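Local atomic coordinates of beta-lactamase (Mycobacterium tuberculosis, PDB entry 4WHI), a protein that probably belongs to a beta-lactamase-related penicillin-binding protein, as its C-terminal domain, whose own role is not established. Residues F63-S68 with L87-Y92; R16-Y21 with V35-G40; F53-W58 with S78-A83. All coordinates share one frame; numbering follows the deposited sequence.

Contact 1 (F63-S68 with L87-Y92)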
loop_
_atom_site.group_PDB
_atom_site.type_symbol
_atom_site.label_atom_id
_atom_site.label_comp_id
_atom_site.label_asym_id
_atom_site.label_seq_id
_atom_site.Cartn_x
_atom_site.Cartn_y
_atom_site.Cartn_z
ATOM N N PHE A 63 5.651 0.054 0.874
ATOM C CA PHE A 63 5.151 -1.163 0.270
ATOM C C PHE A 63 4.528 -0.803 -1.076
ATOM O O PHE A 63 4.343 0.379 -1.400
ATOM C CB PHE A 63 4.082 -1.795 1.178
ATOM C CG PHE A 63 4.619 -2.304 2.485
ATOM C CD1 PHE A 63 4.931 -1.421 3.514
ATOM C CD2 PHE A 63 4.809 -3.668 2.697
ATOM C CE1 PHE A 63 5.427 -1.888 4.719
ATOM C CE2 PHE A 63 5.307 -4.136 3.912
ATOM C CZ PHE A 63 5.616 -3.242 4.915
ATOM N N THR A 64 4.209 -1.816 -1.869
ATOM C CA THR A 64 3.464 -1.592 -3.098
ATOM C C THR A 64 2.284 -2.538 -3.198
ATOM O O THR A 64 2.237 -3.588 -2.540
ATOM C CB THR A 64 4.337 -1.761 -4.359
ATOM O OG1 THR A 64 4.856 -3.088 -4.405
ATOM C CG2 THR A 64 5.493 -0.732 -4.411
ATOM N N PHE A 65 1.325 -2.149 -4.027
ATOM C CA PHE A 65 0.268 -3.047 -4.438
ATOM C C PHE A 65 0.084 -2.949 -5.951
ATOM O O PHE A 65 0.571 -2.007 -6.596
ATOM C CB PHE A 65 -1.031 -2.778 -3.673
ATOM C CG PHE A 65 -1.568 -1.381 -3.823
ATOM C CD1 PHE A 65 -1.069 -0.336 -3.052
ATOM C CD2 PHE A 65 -2.613 -1.115 -4.698
ATOM C CE1 PHE A 65 -1.573 0.947 -3.179
ATOM C CE2 PHE A 65 -3.123 0.168 -4.825
ATOM C CZ PHE A 65 -2.604 1.200 -4.065
ATOM N N THR A 66 -0.583 -3.946 -6.516
ATOM C CA THR A 66 -0.819 -3.992 -7.959
ATOM C C THR A 66 -2.299 -3.740 -8.225
ATOM O O THR A 66 -3.165 -4.294 -7.547
ATOM C CB THR A 66 -0.367 -5.333 -8.575
ATOM O OG1 THR A 66 -0.901 -6.425 -7.816
ATOM C CG2 THR A 66 1.160 -5.440 -8.578
ATOM N N LEU A 67 -2.579 -2.896 -9.215
ATOM C CA LEU A 67 -3.937 -2.446 -9.468
ATOM C C LEU A 67 -4.794 -3.570 -10.045
ATOM O O LEU A 67 -4.284 -4.496 -10.671
ATOM C CB LEU A 67 -3.931 -1.217 -10.382
ATOM C CG LEU A 67 -3.163 -0.005 -9.828
ATOM C CD1 LEU A 67 -3.312 1.192 -10.758
ATOM C CD2 LEU A 67 -3.628 0.350 -8.423
ATOM N N SER A 68 -6.097 -3.479 -9.795
ATOM C CA SER A 68 -7.041 -4.534 -10.137
ATOM C C SER A 68 -7.386 -4.529 -11.624
ATOM O O SER A 68 -7.081 -3.575 -12.348
ATOM C CB SER A 68 -8.318 -4.385 -9.316
ATOM O OG SER A 68 -9.198 -3.446 -9.904
ATOM N N LEU A 87 -0.487 7.052 6.399
ATOM C CA LEU A 87 -0.280 6.225 5.231
ATOM C C LEU A 87 -0.541 7.106 4.015
ATOM O O LEU A 87 -1.611 7.689 3.904
ATOM C CB LEU A 87 -1.257 5.057 5.253
ATOM C CG LEU A 87 -1.384 4.213 3.986
ATOM C CD1 LEU A 87 -0.041 3.612 3.590
ATOM C CD2 LEU A 87 -2.418 3.130 4.209
ATOM N N ASN A 88 0.440 7.210 3.124
ATOM C CA ASN A 88 0.276 7.948 1.881
ATOM C C ASN A 88 0.165 6.969 0.732
ATOM O O ASN A 88 1.059 6.152 0.520
ATOM C CB ASN A 88 1.450 8.899 1.637
ATOM C CG ASN A 88 1.289 9.700 0.356
ATOM O OD1 ASN A 88 1.653 9.238 -0.720
ATOM N ND2 ASN A 88 0.732 10.900 0.467
ATOM N N LEU A 89 -0.946 7.055 0.013
ATOM C CA LEU A 89 -1.192 6.241 -1.168
ATOM C C LEU A 89 -1.056 7.126 -2.395
ATOM O O LEU A 89 -1.910 7.982 -2.656
ATOM C CB LEU A 89 -2.599 5.657 -1.112
ATOM C CG LEU A 89 -2.915 4.742 0.066
ATOM C CD1 LEU A 89 -4.330 4.214 -0.101
ATOM C CD2 LEU A 89 -1.913 3.598 0.170
ATOM N N GLU A 90 0.019 6.929 -3.150
ATOM C CA GLU A 90 0.276 7.784 -4.305
ATOM C C GLU A 90 -0.874 7.774 -5.319
ATOM O O GLU A 90 -1.167 8.804 -5.927
ATOM C CB GLU A 90 1.614 7.454 -4.966
ATOM C CG GLU A 90 1.745 6.046 -5.512
ATOM C CD GLU A 90 2.893 5.890 -6.506
ATOM O OE1 GLU A 90 3.442 6.904 -6.981
ATOM O OE2 GLU A 90 3.246 4.740 -6.818
ATOM N N TYR A 91 -1.548 6.630 -5.466
ATOM C CA TYR A 91 -2.682 6.520 -6.388
ATOM C C TYR A 91 -3.748 7.586 -6.131
ATOM O O TYR A 91 -4.380 8.083 -7.075
ATOM C CB TYR A 91 -3.332 5.135 -6.301
ATOM C CG TYR A 91 -4.405 4.915 -7.346
ATOM C CD1 TYR A 91 -4.070 4.565 -8.649
ATOM C CD2 TYR A 91 -5.754 5.074 -7.034
ATOM C CE1 TYR A 91 -5.045 4.376 -9.613
ATOM C CE2 TYR A 91 -6.737 4.885 -7.991
ATOM C CZ TYR A 91 -6.379 4.538 -9.280
ATOM O OH TYR A 91 -7.347 4.342 -10.235
ATOM N N TYR A 92 -3.941 7.924 -4.856
ATOM C CA TYR A 92 -5.019 8.812 -4.425
ATOM C C TYR A 92 -4.552 10.217 -4.065
ATOM O O TYR A 92 -5.321 10.991 -3.486
ATOM C CB TYR A 92 -5.709 8.216 -3.201
ATOM C CG TYR A 92 -6.489 6.970 -3.493
ATOM C CD1 TYR A 92 -7.735 7.037 -4.105
ATOM C CD2 TYR A 92 -5.993 5.729 -3.151
ATOM C CE1 TYR A 92 -8.461 5.890 -4.373
ATOM C CE2 TYR A 92 -6.706 4.575 -3.415
ATOM C CZ TYR A 92 -7.941 4.662 -4.024
ATOM O OH TYR A 92 -8.646 3.512 -4.282
#

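Contact 2 (R16-Y21 with V35-G40)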
loop_
_atom_site.group_PDB
_atom_site.type_symbol
_atom_site.label_atom_id
_atom_site.label_comp_id
_atom_site.label_asym_id
_atom_site.label_seq_id
_atom_site.Cartn_x
_atom_site.Cartn_y
_atom_site.Cartn_z
ATOM N N ARG A 16 9.653 -2.481 9.466
ATOM C CA ARG A 16 9.361 -2.686 10.889
ATOM C C ARG A 16 8.615 -4.013 11.062
ATOM O O ARG A 16 8.105 -4.560 10.083
ATOM C CB ARG A 16 8.476 -1.549 11.426
ATOM C CG ARG A 16 9.167 -0.199 11.581
ATOM C CD ARG A 16 8.252 0.836 12.236
ATOM N NE ARG A 16 8.982 1.727 13.152
ATOM C CZ ARG A 16 9.080 1.579 14.477
ATOM N NH1 ARG A 16 8.488 0.572 15.114
ATOM N NH2 ARG A 16 9.780 2.460 15.184
ATOM N N PRO A 17 8.537 -4.535 12.304
ATOM C CA PRO A 17 7.619 -5.652 12.569
ATOM C C PRO A 17 6.247 -5.319 11.979
ATOM O O PRO A 17 5.789 -4.185 12.116
ATOM C CB PRO A 17 7.563 -5.712 14.094
ATOM C CG PRO A 17 8.834 -5.079 14.562
ATOM C CD PRO A 17 9.217 -4.065 13.526
ATOM N N LEU A 18 5.613 -6.274 11.308
ATOM C CA LEU A 18 4.436 -5.953 10.495
ATOM C C LEU A 18 3.247 -5.433 11.311
ATOM O O LEU A 18 2.450 -4.655 10.801
ATOM C CB LEU A 18 4.051 -7.127 9.596
ATOM C CG LEU A 18 5.058 -7.443 8.482
ATOM C CD1 LEU A 18 4.574 -8.615 7.651
ATOM C CD2 LEU A 18 5.336 -6.234 7.592
ATOM N N ASN A 19 3.147 -5.821 12.577
ATOM C CA ASN A 19 2.086 -5.292 13.438
ATOM C C ASN A 19 2.074 -3.764 13.475
ATOM O O ASN A 19 1.023 -3.159 13.654
ATOM C CB ASN A 19 2.204 -5.843 14.864
ATOM C CG ASN A 19 3.266 -5.131 15.687
ATOM O OD1 ASN A 19 4.444 -5.508 15.694
ATOM N ND2 ASN A 19 2.850 -4.109 16.401
ATOM N N ASP A 20 3.247 -3.146 13.326
ATOM C CA ASP A 20 3.354 -1.684 13.417
ATOM C C ASP A 20 2.519 -0.947 12.379
ATOM O O ASP A 20 2.091 0.178 12.625
ATOM C CB ASP A 20 4.810 -1.229 13.299
ATOM C CG ASP A 20 5.576 -1.378 14.589
ATOM O OD1 ASP A 20 4.960 -1.642 15.650
ATOM O OD2 ASP A 20 6.812 -1.219 14.539
ATOM N N TYR A 21 2.288 -1.583 11.232
ATOM C CA TYR A 21 1.555 -0.950 10.129
ATOM C C TYR A 21 0.041 -1.136 10.196
ATOM O O TYR A 21 -0.716 -0.415 9.525
ATOM C CB TYR A 21 2.075 -1.483 8.802
ATOM C CG TYR A 21 3.572 -1.327 8.623
ATOM C CD1 TYR A 21 4.138 -0.086 8.374
ATOM C CD2 TYR A 21 4.420 -2.430 8.698
ATOM C CE1 TYR A 21 5.508 0.057 8.199
ATOM C CE2 TYR A 21 5.789 -2.296 8.524
ATOM C CZ TYR A 21 6.327 -1.055 8.274
ATOM O OH TYR A 21 7.685 -0.928 8.099
ATOM N N VAL A 35 -5.705 -1.455 7.064
ATOM C CA VAL A 35 -4.540 -2.315 6.909
ATOM C C VAL A 35 -4.646 -3.441 7.937
ATOM O O VAL A 35 -4.773 -3.192 9.140
ATOM C CB VAL A 35 -3.225 -1.527 7.068
ATOM C CG1 VAL A 35 -2.028 -2.448 6.890
ATOM C CG2 VAL A 35 -3.164 -0.380 6.064
ATOM N N THR A 36 -4.634 -4.675 7.441
ATOM C CA THR A 36 -4.782 -5.857 8.275
ATOM C C THR A 36 -3.664 -6.846 7.966
ATOM O O THR A 36 -2.997 -6.756 6.932
ATOM C CB THR A 36 -6.151 -6.553 8.068
ATOM O OG1 THR A 36 -6.296 -6.933 6.692
ATOM C CG2 THR A 36 -7.320 -5.653 8.499
ATOM N N TYR A 37 -3.478 -7.801 8.867
ATOM C CA TYR A 37 -2.420 -8.790 8.747
ATOM C C TYR A 37 -3.033 -10.178 8.757
ATOM O O TYR A 37 -3.906 -10.474 9.585
ATOM C CB TYR A 37 -1.442 -8.648 9.917
ATOM C CG TYR A 37 -0.398 -9.743 10.021
ATOM C CD1 TYR A 37 -0.642 -10.902 10.759
ATOM C CD2 TYR A 37 0.837 -9.609 9.406
ATOM C CE1 TYR A 37 0.315 -11.902 10.862
ATOM C CE2 TYR A 37 1.800 -10.599 9.507
ATOM C CZ TYR A 37 1.538 -11.738 10.244
ATOM O OH TYR A 37 2.496 -12.718 10.345
ATOM N N HIS A 38 -2.588 -11.026 7.840
ATOM C CA HIS A 38 -3.025 -12.415 7.830
ATOM C C HIS A 38 -1.909 -13.341 7.363
ATOM O O HIS A 38 -1.399 -13.184 6.264
ATOM C CB HIS A 38 -4.258 -12.584 6.938
ATOM C CG HIS A 38 -4.855 -13.950 7.006
ATOM N ND1 HIS A 38 -4.827 -14.829 5.948
ATOM C CD2 HIS A 38 -5.456 -14.606 8.024
ATOM C CE1 HIS A 38 -5.409 -15.956 6.298
ATOM N NE2 HIS A 38 -5.796 -15.847 7.554
ATOM N N ASP A 39 -1.515 -14.287 8.217
ATOM C CA ASP A 39 -0.552 -15.321 7.842
ATOM C C ASP A 39 0.680 -14.769 7.111
ATOM O O ASP A 39 1.047 -15.246 6.032
ATOM C CB ASP A 39 -1.238 -16.400 6.982
ATOM C CG ASP A 39 -2.327 -17.166 7.739
ATOM O OD1 ASP A 39 -2.392 -17.064 8.980
ATOM O OD2 ASP A 39 -3.116 -17.892 7.089
ATOM N N GLY A 40 1.305 -13.757 7.698
ATOM C CA GLY A 40 2.516 -13.164 7.148
ATOM C C GLY A 40 2.334 -12.060 6.116
ATOM O O GLY A 40 3.316 -11.497 5.645
#

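Contact 3 (F53-W58 with S78-A83)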
loop_
_atom_site.group_PDB
_atom_site.type_symbol
_atom_site.label_atom_id
_atom_site.label_comp_id
_atom_site.label_asym_id
_atom_site.label_seq_id
_atom_site.Cartn_x
_atom_site.Cartn_y
_atom_site.Cartn_z
ATOM N N PHE A 53 -6.031 -5.387 -1.466
ATOM C CA PHE A 53 -4.778 -5.582 -2.168
ATOM C C PHE A 53 -3.724 -6.129 -1.217
ATOM O O PHE A 53 -3.596 -5.650 -0.089
ATOM C CB PHE A 53 -4.272 -4.253 -2.722
ATOM C CG PHE A 53 -5.242 -3.556 -3.629
ATOM C CD1 PHE A 53 -6.213 -2.707 -3.113
ATOM C CD2 PHE A 53 -5.170 -3.732 -5.007
ATOM C CE1 PHE A 53 -7.103 -2.062 -3.949
ATOM C CE2 PHE A 53 -6.055 -3.084 -5.844
ATOM C CZ PHE A 53 -7.020 -2.246 -5.317
ATOM N N ASP A 54 -2.965 -7.121 -1.663
ATOM C CA ASP A 54 -1.773 -7.550 -0.932
ATOM C C ASP A 54 -0.732 -6.447 -1.007
ATOM O O ASP A 54 -0.485 -5.905 -2.081
ATOM C CB ASP A 54 -1.170 -8.809 -1.544
ATOM C CG ASP A 54 -1.936 -10.052 -1.208
ATOM O OD1 ASP A 54 -2.865 -9.996 -0.368
ATOM O OD2 ASP A 54 -1.597 -11.099 -1.793
ATOM N N LEU A 55 -0.117 -6.130 0.128
ATOM C CA LEU A 55 0.994 -5.181 0.167
ATOM C C LEU A 55 2.295 -5.952 0.124
ATOM O O LEU A 55 2.538 -6.816 0.956
ATOM C CB LEU A 55 0.939 -4.311 1.425
ATOM C CG LEU A 55 -0.196 -3.292 1.462
ATOM C CD1 LEU A 55 -0.264 -2.618 2.825
ATOM C CD2 LEU A 55 -0.051 -2.272 0.347
ATOM N N THR A 56 3.126 -5.640 -0.862
ATOM C CA THR A 56 4.427 -6.270 -0.996
ATOM C C THR A 56 5.484 -5.263 -0.567
ATOM O O THR A 56 5.461 -4.121 -0.993
ATOM C CB THR A 56 4.659 -6.718 -2.449
ATOM O OG1 THR A 56 3.713 -7.740 -2.773
ATOM C CG2 THR A 56 6.067 -7.273 -2.645
ATOM N N HIS A 57 6.410 -5.683 0.283
ATOM C CA HIS A 57 7.461 -4.788 0.725
ATOM C C HIS A 57 8.292 -4.256 -0.444
ATOM O O HIS A 57 8.637 -5.001 -1.359
ATOM C CB HIS A 57 8.357 -5.456 1.755
ATOM C CG HIS A 57 9.292 -4.500 2.409
ATOM N ND1 HIS A 57 10.659 -4.605 2.299
ATOM C CD2 HIS A 57 9.054 -3.380 3.131
ATOM C CE1 HIS A 57 11.225 -3.605 2.950
ATOM N NE2 HIS A 57 10.273 -2.848 3.465
ATOM N N TRP A 58 8.583 -2.956 -0.401
ATOM C CA TRP A 58 9.390 -2.274 -1.408
ATOM C C TRP A 58 10.740 -1.853 -0.809
ATOM O O TRP A 58 11.785 -2.349 -1.222
ATOM C CB TRP A 58 8.621 -1.071 -1.960
ATOM C CG TRP A 58 9.348 -0.230 -2.973
ATOM C CD1 TRP A 58 10.011 0.940 -2.741
ATOM C CD2 TRP A 58 9.441 -0.468 -4.387
ATOM N NE1 TRP A 58 10.531 1.434 -3.915
ATOM C CE2 TRP A 58 10.190 0.596 -4.942
ATOM C CE3 TRP A 58 8.966 -1.474 -5.233
ATOM C CZ2 TRP A 58 10.479 0.678 -6.306
ATOM C CZ3 TRP A 58 9.254 -1.392 -6.596
ATOM C CH2 TRP A 58 10.004 -0.320 -7.114
ATOM N N SER A 78 1.787 0.439 -7.440
ATOM C CA SER A 78 1.409 1.684 -6.778
ATOM C C SER A 78 1.981 1.684 -5.362
ATOM O O SER A 78 1.930 0.665 -4.679
ATOM C CB SER A 78 -0.110 1.792 -6.739
ATOM O OG SER A 78 -0.522 3.049 -6.256
ATOM N N LYS A 79 2.551 2.810 -4.937
ATOM C CA LYS A 79 3.209 2.895 -3.624
ATOM C C LYS A 79 2.284 3.232 -2.462
ATOM O O LYS A 79 1.397 4.089 -2.566
ATOM C CB LYS A 79 4.362 3.912 -3.637
ATOM C CG LYS A 79 5.610 3.434 -4.355
ATOM C CD LYS A 79 6.781 4.364 -4.085
ATOM C CE LYS A 79 7.740 4.412 -5.264
ATOM N NZ LYS A 79 8.098 3.057 -5.764
ATOM N N ALA A 80 2.554 2.558 -1.346
ATOM C CA ALA A 80 1.914 2.799 -0.062
ATOM C C ALA A 80 3.008 3.067 0.961
ATOM O O ALA A 80 3.737 2.155 1.352
ATOM C CB ALA A 80 1.092 1.592 0.345
ATOM N N THR A 81 3.128 4.320 1.392
ATOM C CA THR A 81 4.234 4.743 2.252
ATOM C C THR A 81 3.716 5.035 3.649
ATOM O O THR A 81 2.872 5.912 3.837
ATOM C CB THR A 81 4.925 5.995 1.690
ATOM O OG1 THR A 81 5.351 5.737 0.348
ATOM C CG2 THR A 81 6.140 6.381 2.532
ATOM N N PHE A 82 4.211 4.282 4.622
ATOM C CA PHE A 82 3.827 4.481 6.010
ATOM C C PHE A 82 4.837 5.395 6.707
ATOM O O PHE A 82 6.046 5.236 6.546
ATOM C CB PHE A 82 3.766 3.148 6.753
ATOM C CG PHE A 82 2.688 2.215 6.276
ATOM C CD1 PHE A 82 2.936 1.320 5.242
ATOM C CD2 PHE A 82 1.443 2.184 6.903
ATOM C CE1 PHE A 82 1.966 0.433 4.822
ATOM C CE2 PHE A 82 0.467 1.300 6.479
ATOM C CZ PHE A 82 0.730 0.426 5.438
ATOM N N ALA A 83 4.335 6.336 7.497
ATOM C CA ALA A 83 5.189 7.185 8.323
ATOM C C ALA A 83 4.438 7.575 9.581
ATOM O O ALA A 83 3.536 8.414 9.538
ATOM C CB ALA A 83 5.620 8.421 7.548
#

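Contact 1 (F63-S68 with L87-Y92)
Phe65 and Leu67 reach past the intervening strand 77-83 to meet Leu89 and Tyr91 within a curled antiparallel meander, where strands follow one another in chain order. Strands 62-66 and 86-89 are second neighbours in this sheet. The backbones stay well apart, with Leu67 CA 9.6 Å from Tyr91 CA, and no hydrogen bond crosses. The contact illustrates how curvature lets strands that do not pair with each other meet through side chains.

Deeper in the fold, CE1 of the Phe65 ring lies 4.3 Å from CD2 of Leu89, a loose apolar touch made at a slant to the ring. The first torsion of Phe65 (chi1 59°) sets CG close to both the backbone N and the carbonyl carbon and brings the end of the ring nearer to Leu89. Phe53 meets the same ring, and Leu44 of strand 41-46 lies against both Phe65 and Leu89.

Nearer the surface, Leu67 uses a single methyl. Its CD1 sits 3.8 Å from CE1 of Tyr91 and 4.0 Å from CD1 of that ring, again at a slant, with the two side chains running obliquely across each other. The Tyr91 hydroxyl is hydrogen-bonded to Asn71.

Tyr91 stands in the short 3-10 turn that ends strand 86-89, closed by a 3.0 Å hydrogen bond from Tyr92 N to Leu89 O. This turn lets consecutive tyrosines meet edge to face: on the side of the Tyr91 ring away from Leu67, CD2 lies 3.6 Å above the centre of the Tyr92 ring.

Contact 2 (R16-Y21 with V35-G40)
The backbone bearing Leu18 and Tyr21 coils in a helix-like turn beside the strand and hairpin bend bearing Val35, Tyr37 and Gly40. Residues 18-21 have helical backbone angles, and the turn is tied by bonds from Asp20 N to Pro17 O (3.0 Å) and from Tyr21 N to Leu18 O. Opposite, strand 33-38 ends in a two-residue bend at Asp39 and Gly40 whose positive phi angles fit a type I' beta turn leading into strand 41-46. The two segments come nearest at Tyr21 and Val35, with 7.0 Å between their CA atoms, and share no hydrogen bond.

Leu18 carries much of the contact. With CG anti to its carbonyl carbon (chi1 -68°), it sends CD1 to the edge of the Tyr37 ring, near the ring plane, 3.9 Å from CE2. The leucine and tyrosine side chains cross at about a right angle. The same methyl lies 3.7 Å from Gly40 O, so it touches both the ring and the bend.

At the inner end, Val35 CG1 packs 3.6 Å from Tyr21 O, a carbonyl that is also hydrogen-bonded by Tyr25 OH. The phenol of Tyr21 closes the turn on itself: Arg16 N donates to Tyr21 OH at 2.9 Å with an N-H...O angle of 150°, while Asp61 OD1 is a second partner of that hydroxyl.

The turn thus lies against the start of the sheet, just before strand 23-25. Leu18, Tyr21 and Val35 all rest on Leu42 of strand 41-46, and the Tyr21 ring continues inward to Phe63 of strand 62-66 and Phe82 of strand 77-83.

Contact 3 (F53-W58 with S78-A83)
Two second-neighbour strands of the antiparallel meander, 51-59 and 77-83, face each other here through Leu55, Ala80 and Phe82 and through Trp58 and Lys79, with strand 62-66 between them in the sheet. Their local axes run at 73° and approach to 8.7 Å, a measure of how sharply the sheet twists and coils over just three strands.

Leu55 divides its two methyls between two partners. CD2 lies 4.0 Å from Ala80 CB, and CD1 approaches CZ of Phe82 at 4.1 Å, at the edge of the ring and near its plane. The leucine and phenylalanine side chains arrive from opposite directions, in the buried interior where Leu42, Leu44 and Phe63 also lie against Leu55.

On the outer face of the sheet, beside Thr62 and Thr64, the chemistry changes. With CG anti to the backbone N (chi1 178°), Trp58 swings its indole out so that one face meets Lys79, which bends at its last two torsions to bring its amine over that face. NZ stands 3.7 Å from the centroid of the five-membered ring, 32° off the ring normal. It is displaced toward the rim, so that its nearest ring atoms are CE2 at 3.3 Å and CZ2 at 3.4 Å.

This is a cation-pi contact and not a hydrogen bond, although the indole NE1 is only 3.5 Å from NZ: both nitrogens are donors. The attraction is therefore probably between the ammonium charge and the electron-rich ring face, joining the two strands without a hydrogen bond between them.

In the fold
Contacts 1 and 3 interlock near the centre of the chain, their centres about 6 Å apart, each bridging second-neighbour strands. Strand 62-66 of contact 1 pairs with both strands of contact 3, and a hydrogen bond from Lys79 N to Glu90 OE2 joins the two contacts. Contact 3 is buried, while contact 1 runs from the interior (Phe65, Leu89) to the surface (Leu67, Tyr91). Contact 2 lies at the periphery, where a loop turn meets a hairpin, yet Tyr21 CD1 comes within 3.4 Å of Phe82 CG in the same interior. All three rely on apolar packing without hydrogen bonds across them; contact 3 alone adds a cation-pi pair, whereas contact 2 packs methyls against carbonyl oxygens.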